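Local coordinates for chitin oligosaccahride binding protein NagB1 (Paenibacillus sp. FPU-7, PDB 7EHP) that binds the chitin oligosaccharides N,N'-diacetylchitobiose and N,N',N''-triacetylchitotriose, probably handing them to an ABC transporter as its extracellular solute-binding protein, at residues G274-Y282 with A344-A352; D135-L143 with F264-G272. All coordinates share one frame; numbering follows the deposited sequence. Where two conformers were deposited one is given.

Interaction 1 of 2, residues G274-Y282 with A344-A352; sequences GDGMINGGY and ASELRQFPA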
loop_
_atom_site.group_PDB
_atom_site.type_symbol
_atom_site.label_atom_id
_atom_site.label_comp_id
_atom_site.label_asym_id
_atom_site.label_seq_id
_atom_site.Cartn_x
_atom_site.Cartn_y
_atom_site.Cartn_z
ATOM N N GLY A 274 -14.205 8.340 11.946
ATOM C CA GLY A 274 -12.916 8.391 11.275
ATOM C C GLY A 274 -12.818 9.514 10.262
ATOM O O GLY A 274 -11.936 9.503 9.394
ATOM N N ASP A 275 -13.731 10.482 10.343
ATOM C CA ASP A 275 -13.636 11.637 9.465
ATOM C C ASP A 275 -12.330 12.373 9.736
ATOM O O ASP A 275 -11.783 12.331 10.843
ATOM C CB ASP A 275 -14.823 12.586 9.652
ATOM C CG ASP A 275 -16.106 12.050 9.035
ATOM O OD1 ASP A 275 -16.068 10.959 8.437
ATOM O OD2 ASP A 275 -17.154 12.723 9.120
ATOM N N GLY A 276 -11.821 13.032 8.695
ATOM C CA GLY A 276 -10.634 13.840 8.795
ATOM C C GLY A 276 -9.335 13.075 8.770
ATOM O O GLY A 276 -8.272 13.700 8.873
ATOM N N MET A 277 -9.373 11.752 8.644
ATOM C CA MET A 277 -8.155 10.958 8.621
ATOM C C MET A 277 -7.897 10.413 7.223
ATOM O O MET A 277 -8.788 10.354 6.373
ATOM C CB MET A 277 -8.219 9.806 9.624
ATOM C CG MET A 277 -8.928 10.146 10.912
ATOM S SD MET A 277 -8.906 8.734 12.014
ATOM C CE MET A 277 -7.170 8.610 12.362
ATOM N N ILE A 278 -6.654 10.016 6.992
ATOM C CA ILE A 278 -6.259 9.438 5.717
ATOM C C ILE A 278 -5.436 8.194 6.003
ATOM O O ILE A 278 -4.707 8.122 6.995
ATOM C CB ILE A 278 -5.482 10.450 4.829
ATOM C CG1 ILE A 278 -5.348 9.922 3.394
ATOM C CG2 ILE A 278 -4.116 10.791 5.434
ATOM C CD1 ILE A 278 -4.902 10.995 2.370
ATOM N N ASN A 279 -5.593 7.197 5.139
ATOM C CA ASN A 279 -4.801 5.974 5.200
ATOM C C ASN A 279 -3.377 6.263 4.712
ATOM O O ASN A 279 -3.176 6.710 3.577
ATOM C CB ASN A 279 -5.488 4.897 4.353
ATOM C CG ASN A 279 -4.781 3.549 4.389
ATOM O OD1 ASN A 279 -4.932 2.738 3.468
ATOM N ND2 ASN A 279 -4.030 3.294 5.447
ATOM N N GLY A 280 -2.393 6.022 5.565
ATOM C CA GLY A 280 -1.018 6.283 5.186
ATOM C C GLY A 280 -0.059 5.803 6.248
ATOM O O GLY A 280 -0.441 5.584 7.403
ATOM N N GLY A 281 1.198 5.636 5.843
ATOM C CA GLY A 281 2.220 5.247 6.793
ATOM C C GLY A 281 3.498 4.833 6.090
ATOM O O GLY A 281 3.677 5.060 4.892
ATOM N N TYR A 282 4.364 4.187 6.857
ATOM C CA TYR A 282 5.723 3.831 6.435
ATOM C C TYR A 282 5.847 2.312 6.494
ATOM O O TYR A 282 6.517 1.768 7.377
ATOM C CB TYR A 282 6.767 4.508 7.336
ATOM C CG TYR A 282 6.671 6.013 7.407
ATOM C CD1 TYR A 282 5.687 6.642 8.164
ATOM C CD2 TYR A 282 7.578 6.812 6.726
ATOM C CE1 TYR A 282 5.602 8.030 8.222
ATOM C CE2 TYR A 282 7.507 8.194 6.786
ATOM C CZ TYR A 282 6.521 8.797 7.534
ATOM O OH TYR A 282 6.459 10.173 7.567
ATOM N N ALA A 344 -2.635 16.347 1.207
ATOM C CA ALA A 344 -3.613 15.467 1.839
ATOM C C ALA A 344 -3.013 14.627 2.958
ATOM O O ALA A 344 -3.764 14.108 3.786
ATOM C CB ALA A 344 -4.263 14.547 0.800
ATOM N N SER A 345 -1.688 14.480 3.007
ATOM C CA SER A 345 -1.054 13.694 4.057
ATOM C C SER A 345 -0.908 14.464 5.355
ATOM O O SER A 345 -0.482 13.883 6.357
ATOM C CB SER A 345 0.329 13.217 3.621
ATOM O OG SER A 345 1.304 14.183 3.956
ATOM N N GLU A 346 -1.228 15.756 5.359
ATOM C CA GLU A 346 -1.149 16.527 6.590
ATOM C C GLU A 346 -2.214 16.093 7.589
ATOM O O GLU A 346 -2.099 16.414 8.776
ATOM C CB GLU A 346 -1.273 18.016 6.260
ATOM C CG GLU A 346 -0.207 18.490 5.283
ATOM C CD GLU A 346 0.045 19.979 5.334
ATOM O OE1 GLU A 346 -0.924 20.737 5.562
ATOM O OE2 GLU A 346 1.215 20.386 5.151
ATOM N N LEU A 347 -3.233 15.356 7.135
ATOM C CA LEU A 347 -4.304 14.886 8.005
ATOM C C LEU A 347 -3.803 13.809 8.961
ATOM O O LEU A 347 -2.733 13.224 8.785
ATOM C CB LEU A 347 -5.474 14.330 7.186
ATOM C CG LEU A 347 -5.820 15.058 5.889
ATOM C CD1 LEU A 347 -6.950 14.346 5.137
ATOM C CD2 LEU A 347 -6.177 16.515 6.171
ATOM N N ARG A 348 -4.601 13.559 9.993
ATOM C CA ARG A 348 -4.328 12.459 10.905
ATOM C C ARG A 348 -4.327 11.143 10.136
ATOM O O ARG A 348 -5.097 10.957 9.190
ATOM C CB ARG A 348 -5.377 12.437 12.012
ATOM C CG ARG A 348 -5.042 13.321 13.208
ATOM C CD ARG A 348 -6.051 13.081 14.296
ATOM N NE ARG A 348 -7.377 13.374 13.775
ATOM C CZ ARG A 348 -8.395 12.523 13.821
ATOM N NH1 ARG A 348 -8.223 11.323 14.372
ATOM N NH2 ARG A 348 -9.575 12.869 13.309
ATOM N N GLN A 349 -3.447 10.228 10.526
ATOM C CA GLN A 349 -3.165 9.068 9.691
ATOM C C GLN A 349 -3.451 7.767 10.414
ATOM O O GLN A 349 -3.301 7.670 11.633
ATOM C CB GLN A 349 -1.715 9.076 9.222
ATOM C CG GLN A 349 -1.289 10.450 8.829
ATOM C CD GLN A 349 -0.338 10.433 7.692
ATOM O OE1 GLN A 349 0.347 9.437 7.453
ATOM N NE2 GLN A 349 -0.333 11.512 6.922
ATOM N N PHE A 350 -3.854 6.766 9.638
ATOM C CA PHE A 350 -3.948 5.413 10.150
ATOM C C PHE A 350 -3.239 4.462 9.198
ATOM O O PHE A 350 -3.191 4.711 7.986
ATOM C CB PHE A 350 -5.417 4.982 10.365
ATOM C CG PHE A 350 -6.310 5.124 9.157
ATOM C CD1 PHE A 350 -6.915 6.341 8.852
ATOM C CD2 PHE A 350 -6.622 4.020 8.376
ATOM C CE1 PHE A 350 -7.768 6.469 7.759
ATOM C CE2 PHE A 350 -7.476 4.144 7.286
ATOM C CZ PHE A 350 -8.045 5.369 6.974
ATOM N N PRO A 351 -2.653 3.388 9.711
ATOM C CA PRO A 351 -1.957 2.441 8.837
ATOM C C PRO A 351 -2.945 1.535 8.115
ATOM O O PRO A 351 -4.127 1.466 8.447
ATOM C CB PRO A 351 -1.064 1.646 9.803
ATOM C CG PRO A 351 -1.764 1.726 11.116
ATOM C CD PRO A 351 -2.444 3.084 11.137
ATOM N N ALA A 352 -2.444 0.846 7.094
ATOM C CA ALA A 352 -3.277 -0.134 6.408
ATOM C C ALA A 352 -3.655 -1.242 7.379
ATOM O O ALA A 352 -2.853 -1.637 8.229
ATOM C CB ALA A 352 -2.524 -0.716 5.208
HETATM O O HOH W 1 -6.886 15.010 10.417
#

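Interaction 2 of 2, residues D135-L143 with F264-G272; sequences DVPRRWEDL and FFSFPDVGG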
loop_
_atom_site.group_PDB
_atom_site.type_symbol
_atom_site.label_atom_id
_atom_site.label_comp_id
_atom_site.label_asym_id
_atom_site.label_seq_id
_atom_site.Cartn_x
_atom_site.Cartn_y
_atom_site.Cartn_z
ATOM N N ASP A 135 -17.190 20.096 -8.291
ATOM C CA ASP A 135 -16.011 20.344 -7.479
ATOM C C ASP A 135 -15.538 19.045 -6.846
ATOM O O ASP A 135 -16.183 17.998 -6.950
ATOM C CB ASP A 135 -16.297 21.358 -6.367
ATOM C CG ASP A 135 -16.824 22.675 -6.880
ATOM O OD1 ASP A 135 -16.571 23.017 -8.055
ATOM O OD2 ASP A 135 -17.485 23.377 -6.084
ATOM N N VAL A 136 -14.410 19.128 -6.141
ATOM C CA VAL A 136 -13.915 17.979 -5.377
ATOM C C VAL A 136 -14.913 17.647 -4.277
ATOM O O VAL A 136 -15.320 18.553 -3.521
ATOM C CB VAL A 136 -12.519 18.281 -4.795
ATOM C CG1 VAL A 136 -12.154 17.299 -3.681
ATOM C CG2 VAL A 136 -11.489 18.236 -5.910
ATOM N N PRO A 137 -15.344 16.389 -4.132
ATOM C CA PRO A 137 -16.372 16.066 -3.133
ATOM C C PRO A 137 -15.738 15.920 -1.762
ATOM O O PRO A 137 -14.793 15.150 -1.574
ATOM C CB PRO A 137 -16.940 14.732 -3.635
ATOM C CG PRO A 137 -15.700 14.066 -4.254
ATOM C CD PRO A 137 -15.013 15.217 -4.973
ATOM N N ARG A 138 -16.258 16.665 -0.792
ATOM C CA ARG A 138 -15.702 16.622 0.553
ATOM C C ARG A 138 -16.525 15.794 1.526
ATOM O O ARG A 138 -16.027 15.457 2.602
ATOM C CB ARG A 138 -15.522 18.035 1.116
ATOM C CG ARG A 138 -14.115 18.582 0.880
ATOM C CD ARG A 138 -13.026 17.488 1.031
ATOM N NE ARG A 138 -12.422 17.431 2.366
ATOM C CZ ARG A 138 -12.893 16.723 3.392
ATOM N NH1 ARG A 138 -13.968 15.973 3.251
ATOM N NH2 ARG A 138 -12.273 16.757 4.563
ATOM N N ARG A 139 -17.751 15.423 1.179
ATOM C CA ARG A 139 -18.542 14.579 2.063
ATOM C C ARG A 139 -19.283 13.563 1.206
ATOM O O ARG A 139 -19.273 13.651 -0.021
ATOM C CB ARG A 139 -19.499 15.415 2.915
ATOM C CG ARG A 139 -18.789 16.275 3.940
ATOM C CD ARG A 139 -19.736 16.724 5.036
ATOM N NE ARG A 139 -20.845 17.489 4.479
ATOM C CZ ARG A 139 -22.051 17.582 5.030
ATOM N NH1 ARG A 139 -22.328 16.979 6.178
ATOM N NH2 ARG A 139 -22.984 18.289 4.426
ATOM N N TRP A 140 -19.939 12.596 1.864
ATOM C CA TRP A 140 -20.560 11.481 1.145
ATOM C C TRP A 140 -21.572 11.963 0.115
ATOM O O TRP A 140 -21.565 11.510 -1.039
ATOM C CB TRP A 140 -21.225 10.513 2.130
ATOM C CG TRP A 140 -21.827 9.302 1.459
ATOM C CD1 TRP A 140 -23.142 9.119 1.109
ATOM C CD2 TRP A 140 -21.136 8.121 1.047
ATOM N NE1 TRP A 140 -23.303 7.900 0.508
ATOM C CE2 TRP A 140 -22.089 7.263 0.463
ATOM C CE3 TRP A 140 -19.801 7.701 1.121
ATOM C CZ2 TRP A 140 -21.754 6.010 -0.040
ATOM C CZ3 TRP A 140 -19.467 6.457 0.619
ATOM C CH2 TRP A 140 -20.444 5.621 0.051
ATOM N N GLU A 141 -22.454 12.889 0.505
ATOM C CA GLU A 141 -23.509 13.283 -0.419
ATOM C C GLU A 141 -22.945 14.011 -1.634
ATOM O O GLU A 141 -23.527 13.929 -2.723
ATOM C CB GLU A 141 -24.558 14.135 0.305
ATOM C CG GLU A 141 -25.437 13.328 1.259
ATOM C CD GLU A 141 -26.128 12.134 0.591
ATOM O OE1 GLU A 141 -26.707 12.314 -0.506
ATOM O OE2 GLU A 141 -26.089 11.010 1.163
ATOM N N ASP A 142 -21.812 14.706 -1.479
ATOM C CA ASP A 142 -21.119 15.246 -2.648
ATOM C C ASP A 142 -20.639 14.116 -3.550
ATOM O O ASP A 142 -20.801 14.168 -4.774
ATOM C CB ASP A 142 -19.917 16.107 -2.233
ATOM C CG ASP A 142 -20.257 17.184 -1.205
ATOM O OD1 ASP A 142 -21.207 17.951 -1.442
ATOM O OD2 ASP A 142 -19.529 17.286 -0.181
ATOM N N LEU A 143 -20.029 13.087 -2.953
ATOM C CA LEU A 143 -19.497 11.971 -3.737
ATOM C C LEU A 143 -20.584 11.317 -4.578
ATOM O O LEU A 143 -20.369 11.011 -5.760
ATOM C CB LEU A 143 -18.853 10.944 -2.805
ATOM C CG LEU A 143 -18.121 9.744 -3.416
ATOM C CD1 LEU A 143 -17.166 10.168 -4.526
ATOM C CD2 LEU A 143 -17.374 8.976 -2.322
ATOM N N PHE A 264 -5.670 14.503 -6.837
ATOM C CA PHE A 264 -5.778 13.554 -5.735
ATOM C C PHE A 264 -6.468 14.265 -4.585
ATOM O O PHE A 264 -6.124 15.410 -4.282
ATOM C CB PHE A 264 -4.386 13.054 -5.313
ATOM C CG PHE A 264 -4.388 12.105 -4.138
ATOM C CD1 PHE A 264 -4.428 12.579 -2.836
ATOM C CD2 PHE A 264 -4.303 10.736 -4.340
ATOM C CE1 PHE A 264 -4.426 11.701 -1.762
ATOM C CE2 PHE A 264 -4.313 9.853 -3.280
ATOM C CZ PHE A 264 -4.360 10.331 -1.983
ATOM N N PHE A 265 -7.430 13.600 -3.941
ATOM C CA PHE A 265 -8.005 14.140 -2.716
ATOM C C PHE A 265 -8.267 13.020 -1.716
ATOM O O PHE A 265 -8.466 11.861 -2.085
ATOM C CB PHE A 265 -9.293 14.950 -2.983
ATOM C CG PHE A 265 -10.366 14.195 -3.728
ATOM C CD1 PHE A 265 -11.264 13.387 -3.054
ATOM C CD2 PHE A 265 -10.490 14.321 -5.098
ATOM C CE1 PHE A 265 -12.256 12.692 -3.740
ATOM C CE2 PHE A 265 -11.476 13.632 -5.791
ATOM C CZ PHE A 265 -12.362 12.820 -5.109
ATOM N N SER A 266 -8.263 13.384 -0.437
ATOM C CA SER A 266 -8.645 12.443 0.607
ATOM C C SER A 266 -10.112 12.052 0.445
ATOM O O SER A 266 -10.937 12.832 -0.044
ATOM C CB SER A 266 -8.399 13.058 1.982
ATOM O OG SER A 266 -8.843 12.195 3.013
ATOM N N PHE A 267 -10.430 10.821 0.837
ATOM C CA PHE A 267 -11.775 10.293 0.643
ATOM C C PHE A 267 -12.790 11.154 1.388
ATOM O O PHE A 267 -12.534 11.562 2.521
ATOM C CB PHE A 267 -11.860 8.849 1.144
ATOM C CG PHE A 267 -13.100 8.152 0.727
ATOM C CD1 PHE A 267 -13.196 7.571 -0.528
ATOM C CD2 PHE A 267 -14.206 8.122 1.575
ATOM C CE1 PHE A 267 -14.373 6.932 -0.925
ATOM C CE2 PHE A 267 -15.381 7.501 1.197
ATOM C CZ PHE A 267 -15.476 6.911 -0.058
ATOM N N PRO A 268 -13.954 11.432 0.791
ATOM C CA PRO A 268 -14.960 12.256 1.474
ATOM C C PRO A 268 -15.276 11.790 2.892
ATOM O O PRO A 268 -15.207 10.599 3.219
ATOM C CB PRO A 268 -16.186 12.131 0.561
ATOM C CG PRO A 268 -15.597 11.927 -0.795
ATOM C CD PRO A 268 -14.393 11.051 -0.566
ATOM N N ASP A 269 -15.609 12.757 3.747
ATOM C CA ASP A 269 -16.090 12.437 5.076
ATOM C C ASP A 269 -17.504 11.869 4.994
ATOM O O ASP A 269 -18.226 12.093 4.024
ATOM C CB ASP A 269 -16.064 13.682 5.952
ATOM C CG ASP A 269 -14.668 14.022 6.425
ATOM O OD1 ASP A 269 -13.778 13.145 6.313
ATOM O OD2 ASP A 269 -14.465 15.159 6.910
ATOM N N VAL A 270 -17.891 11.106 6.023
ATOM C CA VAL A 270 -19.198 10.460 6.063
ATOM C C VAL A 270 -19.969 10.737 7.349
ATOM O O VAL A 270 -21.076 10.222 7.515
ATOM C CB VAL A 270 -19.091 8.936 5.838
ATOM C CG1 VAL A 270 -18.247 8.618 4.599
ATOM C CG2 VAL A 270 -18.557 8.257 7.075
ATOM N N GLY A 271 -19.445 11.551 8.260
ATOM C CA GLY A 271 -20.151 11.774 9.502
ATOM C C GLY A 271 -20.026 10.565 10.399
ATOM O O GLY A 271 -21.027 9.999 10.859
ATOM N N GLY A 272 -18.782 10.145 10.618
ATOM C CA GLY A 272 -18.470 8.995 11.437
ATOM C C GLY A 272 -17.171 9.251 12.169
ATOM O O GLY A 272 -16.543 10.300 12.007
#

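Interaction 1 of 2, residues G274-Y282 with A344-A352
I278 is bonded to R348 and F350 on the neighbouring strand, a parallel pair in which the short strand 348-350 joins strand 277-288 in the mixed sheet of a solute-binding protein fold. I278 N donates a hydrogen bond to R348 O at 2.9 Å, and F350 N returns to I278 O at 3.1 Å. F350 O then takes two donors from opposite faces of its carbonyl plane: G280 N on the backbone, at 2.9 Å, and the side-chain amide N279 ND2, at 3.0 Å. The N279 bond leaves in the plane of its own amide but arrives well above the carbonyl plane, and CG lying anti to the backbone N (chi1 -177°) carries the amide there. The F350 ring and that amide are turned nearly parallel, 12° apart, and N279 CA lies over the centre of one ring face. M277 CB comes in at the ring edge, 3.8 Å from F350 CD1. Further along the same side, M277 CG sits over a face of the R348 guanidinium, and the bend at chi3 brings M277 CE alongside R348 NH1. On the side of I278 and Q349, I278 CD1 reaches A344 CB at 3.9 Å, while I278 CB faces L347 CD1. Beside M277, a water bridges R348 N and G276 O.

In the next shell, helix 165-180 backs the F350 ring through N173 and V177, and R178 NH2 binds M277 O. Strand 109-125 holds the N279 backbone through E120, and its Y117 OH bonds Q349 OE1. Past the end of the short strand the chain runs into the sugar pocket, where the side chain of A352 touches a bound N-acetylglucosamine about 3 Å away.

Interaction 2 of 2, residues D135-L143 with F264-G272
D269 N donates to R138 O at 3.0 Å, reaching that oxygen from above the carbonyl plane with a fairly straight N-H (158°). The opposite backbone link is less well formed: W140 N lies 2.8 Å from D269 O, but the bond is bent and weak. R139 CA-H also leans on D269 O. D269 OD1 takes G276 N, while D269 OD2 forms a long salt bridge with R138 NH2, doubtful because R138 was deposited in two conformers.

These bonds dock the N-terminal end of helix 140-152 on the chain that leaves strand 262-265, within one lobe of the binding-protein fold. R139 is the N-cap, and D142 OD2 accepts a hydrogen bond from R139 N at 2.9 Å through its anti lone pair.

Under this polar seam the side chains interlock. P268 fits between the helix start and the loop before it, its CG 3.4 Å from P137 O and close to L143 CD2. L143 CD2 also meets F267 CZ at 3.6 Å, the two side chains crossing at about a right angle, while W140 CZ3 approaches the edge of the same ring. V270 CG1 packs obliquely against W140 CE3.

At the far end, V136 CG1 makes a CH-pi contact over one face of the F265 ring, 3.9 Å from the centroid, and P137 CD makes a second, off-centre one. The ring is put there by a chi1 of 56°, with CG between the backbone N and the carbonyl carbon. An alanine in place of F265 would be likely to open a gap beneath V136 and P137, leaving both without the ring they pack on. Y124 of strand 109-125 meets that F265 ring too, with planes about 60° apart.

How the interactions relate
Along the chain the two contacts come in series: interaction 2 closes with 264-272, and 274-282 of interaction 1 follows almost at once. Their centres lie about 14 Å apart, on the same side of the chain's centre. The turn G274-M277 is tied back to 269-270 by probable hydrogen bonds from V270 N to D275 OD1 and from G276 N to D269 OD1. Strands 262-265 and 277-288 both pair with strand 109-125 in the shared sheet, and R178 of helix 165-180 bonds backbone oxygens of both contacts. Interaction 1 extends to the glycan pocket, whereas interaction 2 lies farther out, tying helix 140-152 to the same sheet.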